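Side-chain contacts in nitroreductase family protein (Lactobacillus plantarum, PDB 4QLX), which probably reduces the carbon-carbon double bond of 10-oxo-11-octadecenoate with FMN and NADH, a step in the saturation of polyunsaturated fatty acids: residues Q74-K78 against F79-Q83; E175-I178 against P179-L183; K118-L121 against D122-G126; Q40-I43 against A44-A47; D14-D17 against V18-R22. All coordinates share one frame; numbering follows the deposited sequence.

Overall arrangement
All five contacts are local, each joining residues within one turn or helix, so none closes a long loop and none nests in or crosses another. From the N terminus come interaction 5 on helix 15-20, interaction 4 at the end of helix 36-46, interaction 1 leading into helix 81-86, interaction 3 on helix 118-133 and interaction 2 on helix 177-181. Interactions 1 and 2 touch, tying the loop before helix 81-86 to helix 177-181. Interactions 5 and 1 hold FMN at its phosphate and at its flavin ring. Interaction 3 lies on the opposite side of the chain's centre from interaction 1, about 46 Å between centres, and meets the 79-83 region of the second subunit.

Interaction 1: residues Q74-K78 against F79-Q83; sequences QAVMK and FNYPQ. With FMN (flavin mononucleotide), chain C.
The 3-10 turn that leads into helix 81-86, beside the FMN site, folds so that Lys78 sits on Tyr81. Lys78 CA stands 3.5 Å from the centroid of the Tyr81 ring, practically on the ring normal, a CH-pi contact over the centre of one face. The phenol end is anchored outside the turn, its OH bonding to the carbonyl of Lys73. Two backbone bonds set the fold: Asn80 N to Met77 O at 2.9 Å and Tyr81 N to Lys78 O at 3.0 Å. Beside this turn, Val76 CG1 packs against Asn80 CB at 3.8 Å, their side chains crossing at about a right angle.

With CG opposite its carbonyl carbon (chi1 -69°), the Asn80 amide reaches the flavin. Its OD1 accepts from FMN N3 at 2.7 Å and its ND2 gives to FMN O4 at 3.1 Å. OD1 also takes a bond from Gln83 NE2 at 3.0 Å, and ND2 a second partner in Gly171 O. The Phe79 ring turns an edge to the flavin, CE1 lying 3.7 Å from FMN O2. Partners at both ends fix the flip that offers an acceptor to N3 and a donor to O4, and the amide may help polarise the flavin's pyrimidine end.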
# COMPACT_ATOMS: atom_id res chain seq x y z
N GLN A 74 4.92 -4.55 -25.38
CA GLN A 74 4.71 -5.91 -25.90
C GLN A 74 3.98 -6.80 -24.90
O GLN A 74 3.35 -7.78 -25.29
CB GLN A 74 6.05 -6.56 -26.25
CG GLN A 74 6.84 -5.86 -27.33
CD GLN A 74 8.13 -6.61 -27.62
OE1 GLN A 74 8.56 -7.46 -26.82
NE2 GLN A 74 8.74 -6.32 -28.76
N ALA A 75 4.08 -6.47 -23.62
CA ALA A 75 3.50 -7.29 -22.55
C ALA A 75 2.45 -6.49 -21.76
O ALA A 75 2.05 -6.89 -20.67
CB ALA A 75 4.60 -7.80 -21.62
N VAL A 76 2.02 -5.37 -22.32
CA VAL A 76 0.99 -4.53 -21.71
C VAL A 76 -0.26 -4.55 -22.58
O VAL A 76 -0.15 -4.47 -23.80
CB VAL A 76 1.49 -3.08 -21.53
CG1 VAL A 76 0.36 -2.13 -21.11
CG2 VAL A 76 2.64 -3.04 -20.51
N MET A 77 -1.44 -4.68 -21.98
CA MET A 77 -2.69 -4.66 -22.75
C MET A 77 -2.88 -3.30 -23.41
O MET A 77 -2.49 -2.28 -22.85
CB MET A 77 -3.90 -5.00 -21.86
CG MET A 77 -3.88 -6.42 -21.30
SD MET A 77 -5.14 -6.74 -20.06
CE MET A 77 -6.62 -6.55 -21.05
N LYS A 78 -3.46 -3.29 -24.61
CA LYS A 78 -3.57 -2.06 -25.39
C LYS A 78 -4.43 -1.00 -24.69
O LYS A 78 -4.22 0.19 -24.88
CB LYS A 78 -4.10 -2.35 -26.80
CG LYS A 78 -5.45 -3.07 -26.88
CD LYS A 78 -6.26 -2.49 -28.05
CE LYS A 78 -7.37 -3.41 -28.53
NZ LYS A 78 -6.81 -4.59 -29.27
N PHE A 79 -5.37 -1.45 -23.87
CA PHE A 79 -6.17 -0.54 -23.05
C PHE A 79 -5.28 0.43 -22.26
O PHE A 79 -5.67 1.57 -22.02
CB PHE A 79 -7.06 -1.35 -22.09
CG PHE A 79 -8.03 -0.51 -21.30
CD1 PHE A 79 -7.65 0.10 -20.11
CD2 PHE A 79 -9.34 -0.35 -21.74
CE1 PHE A 79 -8.55 0.87 -19.39
CE2 PHE A 79 -10.24 0.40 -21.02
CZ PHE A 79 -9.85 1.02 -19.84
N ASN A 80 -4.08 -0.01 -21.89
CA ASN A 80 -3.19 0.80 -21.06
C ASN A 80 -2.09 1.52 -21.83
O ASN A 80 -1.20 2.10 -21.22
CB ASN A 80 -2.59 -0.08 -19.97
CG ASN A 80 -3.62 -0.51 -18.97
OD1 ASN A 80 -4.43 0.30 -18.54
ND2 ASN A 80 -3.61 -1.78 -18.61
N TYR A 81 -2.17 1.52 -23.15
CA TYR A 81 -1.17 2.25 -23.92
C TYR A 81 -1.15 3.78 -23.66
O TYR A 81 -0.07 4.38 -23.68
CB TYR A 81 -1.35 1.97 -25.41
CG TYR A 81 -0.88 0.59 -25.83
CD1 TYR A 81 -0.28 -0.26 -24.91
CD2 TYR A 81 -1.03 0.15 -27.13
CE1 TYR A 81 0.15 -1.52 -25.29
CE2 TYR A 81 -0.61 -1.12 -27.52
CZ TYR A 81 -0.01 -1.95 -26.58
OH TYR A 81 0.43 -3.21 -26.94
N PRO A 82 -2.32 4.42 -23.40
CA PRO A 82 -2.26 5.87 -23.10
C PRO A 82 -1.33 6.25 -21.93
O PRO A 82 -0.54 7.19 -22.03
CB PRO A 82 -3.71 6.20 -22.74
CG PRO A 82 -4.51 5.26 -23.57
CD PRO A 82 -3.71 3.98 -23.62
N GLN A 83 -1.46 5.52 -20.83
CA GLN A 83 -0.57 5.70 -19.69
C GLN A 83 0.89 5.48 -20.07
O GLN A 83 1.74 6.31 -19.78
CB GLN A 83 -0.95 4.75 -18.56
CG GLN A 83 -2.36 4.92 -18.06
CD GLN A 83 -3.31 3.87 -18.60
OE1 GLN A 83 -3.53 3.78 -19.81
NE2 GLN A 83 -3.87 3.08 -17.70
N1 FMN C . -6.36 1.40 -14.34
C2 FMN C . -6.27 1.23 -15.70
O2 FMN C . -6.62 2.11 -16.47
N3 FMN C . -5.78 0.06 -16.24
C4 FMN C . -5.37 -0.94 -15.39
O4 FMN C . -4.94 -1.99 -15.86
C4A FMN C . -5.47 -0.78 -14.02
N5 FMN C . -5.06 -1.80 -13.20
C5A FMN C . -5.12 -1.66 -11.83
C6 FMN C . -4.68 -2.72 -11.06
C7 FMN C . -4.71 -2.62 -9.68
C7M FMN C . -4.23 -3.75 -8.83
C8 FMN C . -5.20 -1.46 -9.09
C8M FMN C . -5.20 -1.41 -7.60
C9 FMN C . -5.64 -0.39 -9.87
C9A FMN C . -5.60 -0.49 -11.26
N10 FMN C . -6.04 0.54 -12.11
C10 FMN C . -5.96 0.39 -13.48
C1' FMN C . -6.59 1.84 -11.58
C2' FMN C . -8.00 1.61 -11.00
O2' FMN C . -8.95 1.47 -12.04
C3' FMN C . -8.44 2.73 -10.06
O3' FMN C . -7.62 2.68 -8.91
C4' FMN C . -9.90 2.62 -9.59
O4' FMN C . -10.83 2.74 -10.65
C5' FMN C . -10.19 3.70 -8.54
O5' FMN C . -9.96 4.99 -9.06
P FMN C . -8.88 5.96 -8.36
O1P FMN C . -8.84 7.23 -9.18
O2P FMN C . -7.51 5.29 -8.35
O3P FMN C . -9.28 6.28 -6.94

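Interaction 2: residues E175-I178 against P179-L183; sequences EKMI and PTLGL
Ile178 and Leu183 meet across a Schellman motif that ends the short helix 177-181. Leu183 N reaches back to Ile178 O at 3.1 Å, Gly182 N bonds to Pro179 O at 2.8 Å, and Gly182 takes the positive phi the turn requires. Ile178 CG2 lies 3.8 Å from Leu183 CB, the apolar contact from the last helical turn to the second residue past the helix that commonly accompanies this motif.

The packed side continues along the helix. Met177, its chain doubled back by bends at its second and third torsions (56° and 74°), lays SD against Leu181 CG at 3.7 Å. These residues face the sheet: Met177 and Leu181 touch Phe92 on strand 89-96, while Ile178 touches Tyr188 and Pro190 on strand 188-197.

The other side is looser and looks to solvent. Glu175, Lys176, Pro179 and Gly182 are all exposed, although Lys176 NZ finds Gln74 O on the neighbouring loop. Between the two sides Lys176 O takes two bonds from Thr180, one from the backbone N at 3.0 Å and one from OG1 at 2.8 Å, the hydroxyl approaching from above the carbonyl plane, 49° out of it.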
# COMPACT_ATOMS: atom_id res chain seq x y z
N GLU A 175 2.02 -13.79 -18.69
CA GLU A 175 2.92 -14.86 -19.11
C GLU A 175 4.13 -14.30 -19.86
O GLU A 175 5.10 -15.01 -20.07
CB GLU A 175 2.18 -15.89 -19.98
CG GLU A 175 0.86 -16.41 -19.39
CD GLU A 175 -0.31 -15.44 -19.54
OE1 GLU A 175 -0.26 -14.55 -20.41
OE2 GLU A 175 -1.29 -15.56 -18.76
N LYS A 176 4.08 -13.02 -20.23
CA LYS A 176 5.12 -12.42 -21.07
C LYS A 176 5.93 -11.33 -20.40
O LYS A 176 7.03 -11.00 -20.86
CB LYS A 176 4.51 -11.82 -22.35
CG LYS A 176 4.30 -12.81 -23.47
CD LYS A 176 3.77 -12.09 -24.71
CE LYS A 176 4.75 -11.05 -25.21
NZ LYS A 176 4.22 -10.31 -26.39
N MET A 177 5.40 -10.74 -19.33
CA MET A 177 6.01 -9.54 -18.77
C MET A 177 7.43 -9.77 -18.24
O MET A 177 8.32 -8.97 -18.52
CB MET A 177 5.14 -8.96 -17.65
CG MET A 177 5.71 -7.68 -17.04
SD MET A 177 6.04 -6.34 -18.22
CE MET A 177 4.38 -5.77 -18.58
N ILE A 178 7.64 -10.84 -17.50
CA ILE A 178 8.96 -11.06 -16.91
C ILE A 178 10.04 -11.23 -17.99
O ILE A 178 11.09 -10.59 -17.91
CB ILE A 178 8.97 -12.27 -15.93
CG1 ILE A 178 8.12 -11.96 -14.70
CG2 ILE A 178 10.40 -12.61 -15.49
CD1 ILE A 178 8.55 -10.73 -13.92
N PRO A 179 9.79 -12.07 -19.00
CA PRO A 179 10.84 -12.17 -20.02
C PRO A 179 11.01 -10.88 -20.82
O PRO A 179 12.14 -10.52 -21.15
CB PRO A 179 10.36 -13.32 -20.91
CG PRO A 179 9.45 -14.12 -20.04
CD PRO A 179 8.75 -13.10 -19.20
N THR A 180 9.90 -10.19 -21.09
CA THR A 180 9.93 -8.88 -21.75
C THR A 180 10.83 -7.90 -21.00
O THR A 180 11.50 -7.08 -21.61
CB THR A 180 8.51 -8.28 -21.87
OG1 THR A 180 7.72 -9.10 -22.75
CG2 THR A 180 8.55 -6.86 -22.42
N LEU A 181 10.85 -7.99 -19.67
CA LEU A 181 11.68 -7.09 -18.87
C LEU A 181 13.12 -7.62 -18.74
O LEU A 181 13.99 -6.94 -18.20
CB LEU A 181 11.07 -6.89 -17.48
CG LEU A 181 9.68 -6.24 -17.41
CD1 LEU A 181 9.18 -6.19 -15.97
CD2 LEU A 181 9.69 -4.85 -18.01
N GLY A 182 13.36 -8.82 -19.24
CA GLY A 182 14.69 -9.42 -19.18
C GLY A 182 15.02 -9.92 -17.78
O GLY A 182 16.19 -10.09 -17.44
N LEU A 183 13.99 -10.17 -16.99
CA LEU A 183 14.15 -10.64 -15.61
C LEU A 183 14.13 -12.16 -15.54
O LEU A 183 13.52 -12.80 -16.38
CB LEU A 183 13.06 -10.05 -14.72
CG LEU A 183 13.07 -8.54 -14.46
CD1 LEU A 183 11.84 -8.14 -13.65
CD2 LEU A 183 14.35 -8.12 -13.75

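Interaction 3: residues K118-L121 against D122-G126; sequences KERL and DQILG. With KTC (10-oxooctadecanoic acid), chain D.
Gln123 OE1 receives the shortest side-chain bond here, from Arg120 NH1 at 2.7 Å, one turn earlier on helix 118-133. The donor stands nearly in line with the amide C=O, while the guanidinium and amide planes are almost perpendicular, 86° apart, and the oxygen meets the guanidinium at its edge. The arginine gets there by leaving the backbone with CG anti to N and then bending at its second torsion (48°), which turns its end forward along the helix, toward Gln123.

The same group faces the bound 10-oxooctadecanoic acid. Arg120 NE gives a weak, long bond to KTC O at 3.4 Å, and the carboxyl carbon C17 also lies at the guanidinium edge, in its plane. With Gln123 holding NH1, the guanidinium is kept beside the acid head of the fatty chain. One turn on from Arg120, Ile124 CD1 rests 3.6 Å from KTC C14, so the polar and the greasy parts of the ligand each find a matching side chain.

Round the rest of the helix, Leu121 CG packs on Leu125 CD1 at 3.7 Å, facing helix 103-112. On the exposed side Lys118 NZ stays 4.3 Å from Asp122 OD1, too far for a salt bridge, and makes a cation-pi contact with Tyr111. Arg120 and Ile124 also pack on Phe79 of the second subunit. The whole is an amphipathic helix using i to i+3 and i+4 pairs to line a fatty-acid site at the dimer interface.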
# COMPACT_ATOMS: atom_id res chain seq x y z
N LYS A 118 19.98 -12.06 21.58
CA LYS A 118 20.18 -13.39 21.04
C LYS A 118 18.89 -14.18 21.11
O LYS A 118 18.52 -14.90 20.19
CB LYS A 118 21.28 -14.13 21.81
CG LYS A 118 21.57 -15.52 21.29
CD LYS A 118 22.08 -15.45 19.86
CE LYS A 118 22.50 -16.82 19.35
NZ LYS A 118 23.18 -16.70 18.03
N GLU A 119 18.19 -14.04 22.23
CA GLU A 119 16.96 -14.77 22.44
C GLU A 119 15.90 -14.34 21.42
O GLU A 119 15.18 -15.17 20.86
CB GLU A 119 16.46 -14.55 23.87
CG GLU A 119 15.10 -15.15 24.12
CD GLU A 119 14.27 -14.30 25.06
OE1 GLU A 119 13.77 -13.24 24.62
OE2 GLU A 119 14.14 -14.70 26.24
N ARG A 120 15.82 -13.04 21.19
CA ARG A 120 14.88 -12.49 20.21
C ARG A 120 15.19 -13.02 18.81
O ARG A 120 14.30 -13.51 18.11
CB ARG A 120 14.93 -10.96 20.25
CG ARG A 120 13.80 -10.27 19.48
CD ARG A 120 12.45 -10.89 19.84
NE ARG A 120 11.33 -10.09 19.36
CZ ARG A 120 10.11 -10.57 19.17
NH1 ARG A 120 9.86 -11.85 19.42
NH2 ARG A 120 9.14 -9.77 18.74
N LEU A 121 16.46 -12.94 18.42
CA LEU A 121 16.92 -13.49 17.15
C LEU A 121 16.51 -14.95 16.96
O LEU A 121 16.09 -15.35 15.87
CB LEU A 121 18.44 -13.36 17.04
CG LEU A 121 19.05 -14.03 15.81
CD1 LEU A 121 18.78 -13.20 14.56
CD2 LEU A 121 20.55 -14.28 15.98
N ASP A 122 16.65 -15.74 18.02
CA ASP A 122 16.31 -17.15 17.95
C ASP A 122 14.80 -17.34 17.74
O ASP A 122 14.39 -18.26 17.04
CB ASP A 122 16.77 -17.88 19.22
CG ASP A 122 18.30 -17.94 19.34
OD1 ASP A 122 19.00 -17.68 18.33
OD2 ASP A 122 18.79 -18.28 20.45
N GLN A 123 13.99 -16.46 18.33
CA GLN A 123 12.54 -16.51 18.12
C GLN A 123 12.23 -16.23 16.64
O GLN A 123 11.45 -16.95 16.01
CB GLN A 123 11.82 -15.52 19.05
CG GLN A 123 12.01 -15.84 20.56
CD GLN A 123 11.45 -14.75 21.49
OE1 GLN A 123 10.96 -13.72 21.03
NE2 GLN A 123 11.51 -15.00 22.81
N ILE A 124 12.86 -15.19 16.10
CA ILE A 124 12.60 -14.77 14.72
C ILE A 124 13.03 -15.83 13.71
O ILE A 124 12.26 -16.17 12.80
CB ILE A 124 13.32 -13.44 14.41
CG1 ILE A 124 12.88 -12.35 15.39
CG2 ILE A 124 13.04 -12.98 12.96
CD1 ILE A 124 13.70 -11.08 15.28
N LEU A 125 14.24 -16.36 13.87
CA LEU A 125 14.73 -17.40 12.97
C LEU A 125 13.95 -18.70 13.14
O LEU A 125 13.59 -19.34 12.16
CB LEU A 125 16.23 -17.67 13.21
CG LEU A 125 17.21 -16.54 12.92
CD1 LEU A 125 18.60 -16.87 13.46
CD2 LEU A 125 17.29 -16.27 11.42
N GLY A 126 13.68 -19.08 14.39
CA GLY A 126 12.98 -20.32 14.68
C GLY A 126 11.56 -20.35 14.13
O GLY A 126 11.04 -21.38 13.72
O1 KTC D . 10.78 -5.72 18.30
C17 KTC D . 11.74 -6.48 18.33
O KTC D . 12.30 -6.79 19.50
C16 KTC D . 12.28 -7.06 17.05
C15 KTC D . 11.12 -7.17 16.07
C14 KTC D . 11.06 -8.57 15.50
C13 KTC D . 11.38 -8.50 14.02
C12 KTC D . 10.15 -8.84 13.21
C11 KTC D . 10.06 -10.34 13.00
C10 KTC D . 9.47 -10.59 11.62
C9 KTC D . 7.99 -10.91 11.73
C8 KTC D . 7.43 -10.92 10.33
O2 KTC D . 7.61 -9.95 9.60
C7 KTC D . 6.66 -12.13 9.88
C6 KTC D . 6.07 -11.87 8.51
C5 KTC D . 4.91 -12.81 8.21
C4 KTC D . 5.40 -14.01 7.41
C3 KTC D . 4.26 -14.99 7.12
C2 KTC D . 4.82 -16.35 6.73
C1 KTC D . 5.99 -16.18 5.75
C KTC D . 6.51 -17.50 5.23

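Interaction 4: residues Q40-I43 against A44-A47; sequences QKMI and AEAA
Glu45 lays its side chain over the carbonyl of Lys41, one turn back on helix 36-46, with CG only 3.2 Å from Lys41 O. CG leaves on the side of the backbone N, opposite the carbonyl carbon (chi1 -74°), and the chain then runs out extended, crossing Lys41 at about a right angle. The touch with the lysine is by its methylene part, Lys41 CG to Glu45 OE2 at 4.1 Å; the two charged ends stay well apart. The carboxylate instead bonds to neighbours, OE1 with His162 and OE2 with Asn9, so both oxygens of this buried group have partners and its rotation is set. Phe20 of the second subunit packs against Glu45.

Around this pair the contact is plain helix. Glu45 N to Lys41 O and Ala46 N to Met42 O are both 2.9 Å, whereas the last bond, Ala47 N to Ile43 O at 3.1 Å, is weak, as Ala47 leaves the helix. The small methyl of Ala46 lies 3.6 Å from Met42 O.

The helix is wedged between two layers of the fold. Met42 and Glu45 press on Val158 of helix 137-161, and Ala46 on its Val151 and Leu155, while Ile43 sits on Phe60 and Val62 of strand 58-63 and Ala47 on Trp58.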
# COMPACT_ATOMS: atom_id res chain seq x y z
N GLN A 40 14.81 7.82 -8.87
CA GLN A 40 15.51 6.97 -7.89
C GLN A 40 15.17 7.41 -6.48
O GLN A 40 15.03 6.58 -5.58
CB GLN A 40 17.03 7.04 -8.09
CG GLN A 40 17.52 6.41 -9.35
CD GLN A 40 19.05 6.37 -9.42
OE1 GLN A 40 19.74 7.35 -9.11
NE2 GLN A 40 19.57 5.23 -9.84
N LYS A 41 15.07 8.72 -6.29
CA LYS A 41 14.68 9.29 -5.01
C LYS A 41 13.27 8.85 -4.59
O LYS A 41 13.05 8.46 -3.45
CB LYS A 41 14.76 10.81 -5.07
CG LYS A 41 15.18 11.44 -3.76
CD LYS A 41 16.59 10.99 -3.39
CE LYS A 41 16.83 11.05 -1.89
NZ LYS A 41 18.07 10.30 -1.50
N MET A 42 12.32 8.90 -5.53
CA MET A 42 10.93 8.50 -5.26
C MET A 42 10.82 7.01 -4.96
O MET A 42 10.07 6.61 -4.06
CB MET A 42 10.02 8.87 -6.45
CG MET A 42 9.88 10.36 -6.64
SD MET A 42 8.62 10.85 -7.84
CE MET A 42 9.27 10.16 -9.35
N ILE A 43 11.56 6.20 -5.69
CA ILE A 43 11.59 4.76 -5.44
C ILE A 43 12.18 4.45 -4.05
O ILE A 43 11.64 3.63 -3.31
CB ILE A 43 12.39 4.03 -6.53
CG1 ILE A 43 11.58 4.00 -7.83
CG2 ILE A 43 12.73 2.59 -6.08
CD1 ILE A 43 12.38 3.60 -9.06
N ALA A 44 13.28 5.11 -3.68
CA ALA A 44 13.85 4.93 -2.34
C ALA A 44 12.85 5.37 -1.26
O ALA A 44 12.68 4.69 -0.26
CB ALA A 44 15.16 5.72 -2.21
N GLU A 45 12.16 6.48 -1.49
CA GLU A 45 11.15 6.95 -0.53
C GLU A 45 9.99 5.94 -0.36
O GLU A 45 9.56 5.67 0.76
CB GLU A 45 10.62 8.31 -0.97
CG GLU A 45 11.63 9.43 -0.71
CD GLU A 45 11.30 10.74 -1.42
OE1 GLU A 45 10.34 10.77 -2.24
OE2 GLU A 45 12.02 11.73 -1.18
N ALA A 46 9.52 5.37 -1.46
CA ALA A 46 8.49 4.34 -1.39
C ALA A 46 8.95 3.09 -0.64
O ALA A 46 8.15 2.41 0.00
CB ALA A 46 8.03 3.96 -2.80
N ALA A 47 10.24 2.79 -0.72
CA ALA A 47 10.76 1.53 -0.18
C ALA A 47 11.03 1.64 1.31
O ALA A 47 11.58 0.71 1.92
CB ALA A 47 12.02 1.10 -0.93

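Interaction 5: residues D14-D17 against V18-R22; sequences DLAD and VMFNR. With FMN (flavin mononucleotide), chain C.
The Asp17 carboxylate and the Asn21 amide meet with their planes 67° apart at the C-terminal end of helix 15-20. Asn21 ND2 gives to Asp17 OD1 at 2.8 Å; the bond lies in the amide plane but reaches the carboxylate on its anti side, tilted from its plane. The other oxygen, OD2, is taken by Asn12. The Phe20 ring meets Ala16 CB through CD2 at 3.8 Å, and Ala16 O approaches that ring obliquely. The Arg22 guanidinium turns its edge to the FMN phosphate, with O2P in its plane.

At the other end of the helix Asp14 is the N-cap. Its OD1 accepts from Asp17 N at 3.2 Å, the donor standing well above the carboxylate plane, and also takes a bond from Asn13 of the second subunit. Leu15 and Met19 lie side by side, pointing the same way, with CD2 and CE 4.0 Å apart. Other residues of this helix also meet the partner subunit, Val18 packing on its Leu15 and Met19 on its Gln154.

Just past the helix, Arg22 reaches the cofactor, starting with CG anti to N and bending at its third torsion (53°) to bring its end to the phosphate. NH1 gives to FMN O2P at 2.8 Å and NH2 to FMN O3P at 2.9 Å, with a further weak bond from NH2 to O2P. One guanidinium thus meets two phosphate oxygens while NH2 also bonds to Thr48 O of the second subunit, and its positive charge probably offsets part of the phosphate charge.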
# COMPACT_ATOMS: atom_id res chain seq x y z
N ASP A 14 1.28 17.70 2.47
CA ASP A 14 -0.05 17.65 3.07
C ASP A 14 -0.66 16.25 2.91
O ASP A 14 -1.14 15.90 1.85
CB ASP A 14 -0.94 18.72 2.40
CG ASP A 14 -2.36 18.79 2.97
OD1 ASP A 14 -2.83 17.82 3.60
OD2 ASP A 14 -3.02 19.84 2.76
N LEU A 15 -0.63 15.45 3.98
CA LEU A 15 -1.07 14.05 3.90
C LEU A 15 -2.50 13.89 3.39
O LEU A 15 -2.76 13.07 2.51
CB LEU A 15 -0.94 13.37 5.28
CG LEU A 15 -1.26 11.87 5.36
CD1 LEU A 15 -0.41 11.23 6.40
CD2 LEU A 15 -2.72 11.60 5.70
N ALA A 16 -3.41 14.68 3.94
CA ALA A 16 -4.82 14.60 3.56
C ALA A 16 -5.00 14.88 2.07
O ALA A 16 -5.70 14.15 1.36
CB ALA A 16 -5.65 15.55 4.40
N ASP A 17 -4.34 15.92 1.59
CA ASP A 17 -4.43 16.25 0.17
C ASP A 17 -3.78 15.15 -0.69
O ASP A 17 -4.34 14.72 -1.69
CB ASP A 17 -3.78 17.60 -0.13
CG ASP A 17 -3.93 18.01 -1.59
OD1 ASP A 17 -5.07 18.25 -2.03
OD2 ASP A 17 -2.91 18.08 -2.30
N VAL A 18 -2.60 14.71 -0.29
CA VAL A 18 -1.90 13.69 -1.06
C VAL A 18 -2.74 12.42 -1.17
O VAL A 18 -2.98 11.93 -2.27
CB VAL A 18 -0.52 13.37 -0.44
CG1 VAL A 18 0.05 12.09 -1.05
CG2 VAL A 18 0.42 14.53 -0.67
N MET A 19 -3.21 11.91 -0.03
CA MET A 19 -3.93 10.63 0.00
C MET A 19 -5.41 10.70 -0.40
O MET A 19 -5.90 9.83 -1.12
CB MET A 19 -3.82 10.01 1.41
CG MET A 19 -4.46 8.64 1.55
SD MET A 19 -4.30 7.99 3.25
CE MET A 19 -2.54 8.22 3.51
N PHE A 20 -6.12 11.72 0.06
CA PHE A 20 -7.58 11.76 -0.12
C PHE A 20 -8.02 12.49 -1.41
O PHE A 20 -9.18 12.39 -1.83
CB PHE A 20 -8.24 12.42 1.10
CG PHE A 20 -7.89 11.77 2.40
CD1 PHE A 20 -7.58 10.41 2.46
CD2 PHE A 20 -7.85 12.51 3.57
CE1 PHE A 20 -7.26 9.80 3.67
CE2 PHE A 20 -7.52 11.91 4.79
CZ PHE A 20 -7.22 10.55 4.83
N ASN A 21 -7.10 13.22 -2.02
CA ASN A 21 -7.36 13.83 -3.33
C ASN A 21 -6.56 13.14 -4.42
O ASN A 21 -6.34 13.71 -5.50
CB ASN A 21 -7.04 15.32 -3.33
CG ASN A 21 -8.07 16.14 -2.60
OD1 ASN A 21 -9.27 15.87 -2.70
ND2 ASN A 21 -7.62 17.14 -1.84
N ARG A 22 -6.10 11.93 -4.13
CA ARG A 22 -5.41 11.09 -5.10
C ARG A 22 -6.40 10.53 -6.10
O ARG A 22 -7.44 9.99 -5.72
CB ARG A 22 -4.66 9.94 -4.41
CG ARG A 22 -3.88 9.07 -5.39
CD ARG A 22 -3.72 7.64 -4.92
NE ARG A 22 -5.01 7.05 -4.58
CZ ARG A 22 -5.88 6.57 -5.47
NH1 ARG A 22 -5.60 6.59 -6.78
NH2 ARG A 22 -7.03 6.07 -5.05
N1 FMN C . -6.36 1.40 -14.34
C2 FMN C . -6.27 1.23 -15.70
O2 FMN C . -6.62 2.11 -16.47
N3 FMN C . -5.78 0.06 -16.24
C4 FMN C . -5.37 -0.94 -15.39
O4 FMN C . -4.94 -1.99 -15.86
C4A FMN C . -5.47 -0.78 -14.02
N5 FMN C . -5.06 -1.80 -13.20
C5A FMN C . -5.12 -1.66 -11.83
C6 FMN C . -4.68 -2.72 -11.06
C7 FMN C . -4.71 -2.62 -9.68
C7M FMN C . -4.23 -3.75 -8.83
C8 FMN C . -5.20 -1.46 -9.09
C8M FMN C . -5.20 -1.41 -7.60
C9 FMN C . -5.64 -0.39 -9.87
C9A FMN C . -5.60 -0.49 -11.26
N10 FMN C . -6.04 0.54 -12.11
C10 FMN C . -5.96 0.39 -13.48
C1' FMN C . -6.59 1.84 -11.58
C2' FMN C . -8.00 1.61 -11.00
O2' FMN C . -8.95 1.47 -12.04
C3' FMN C . -8.44 2.73 -10.06
O3' FMN C . -7.62 2.68 -8.91
C4' FMN C . -9.90 2.62 -9.59
O4' FMN C . -10.83 2.74 -10.65
C5' FMN C . -10.19 3.70 -8.54
O5' FMN C . -9.96 4.99 -9.06
P FMN C . -8.88 5.96 -8.36
O1P FMN C . -8.84 7.23 -9.18
O2P FMN C . -7.51 5.29 -8.35
O3P FMN C . -9.28 6.28 -6.94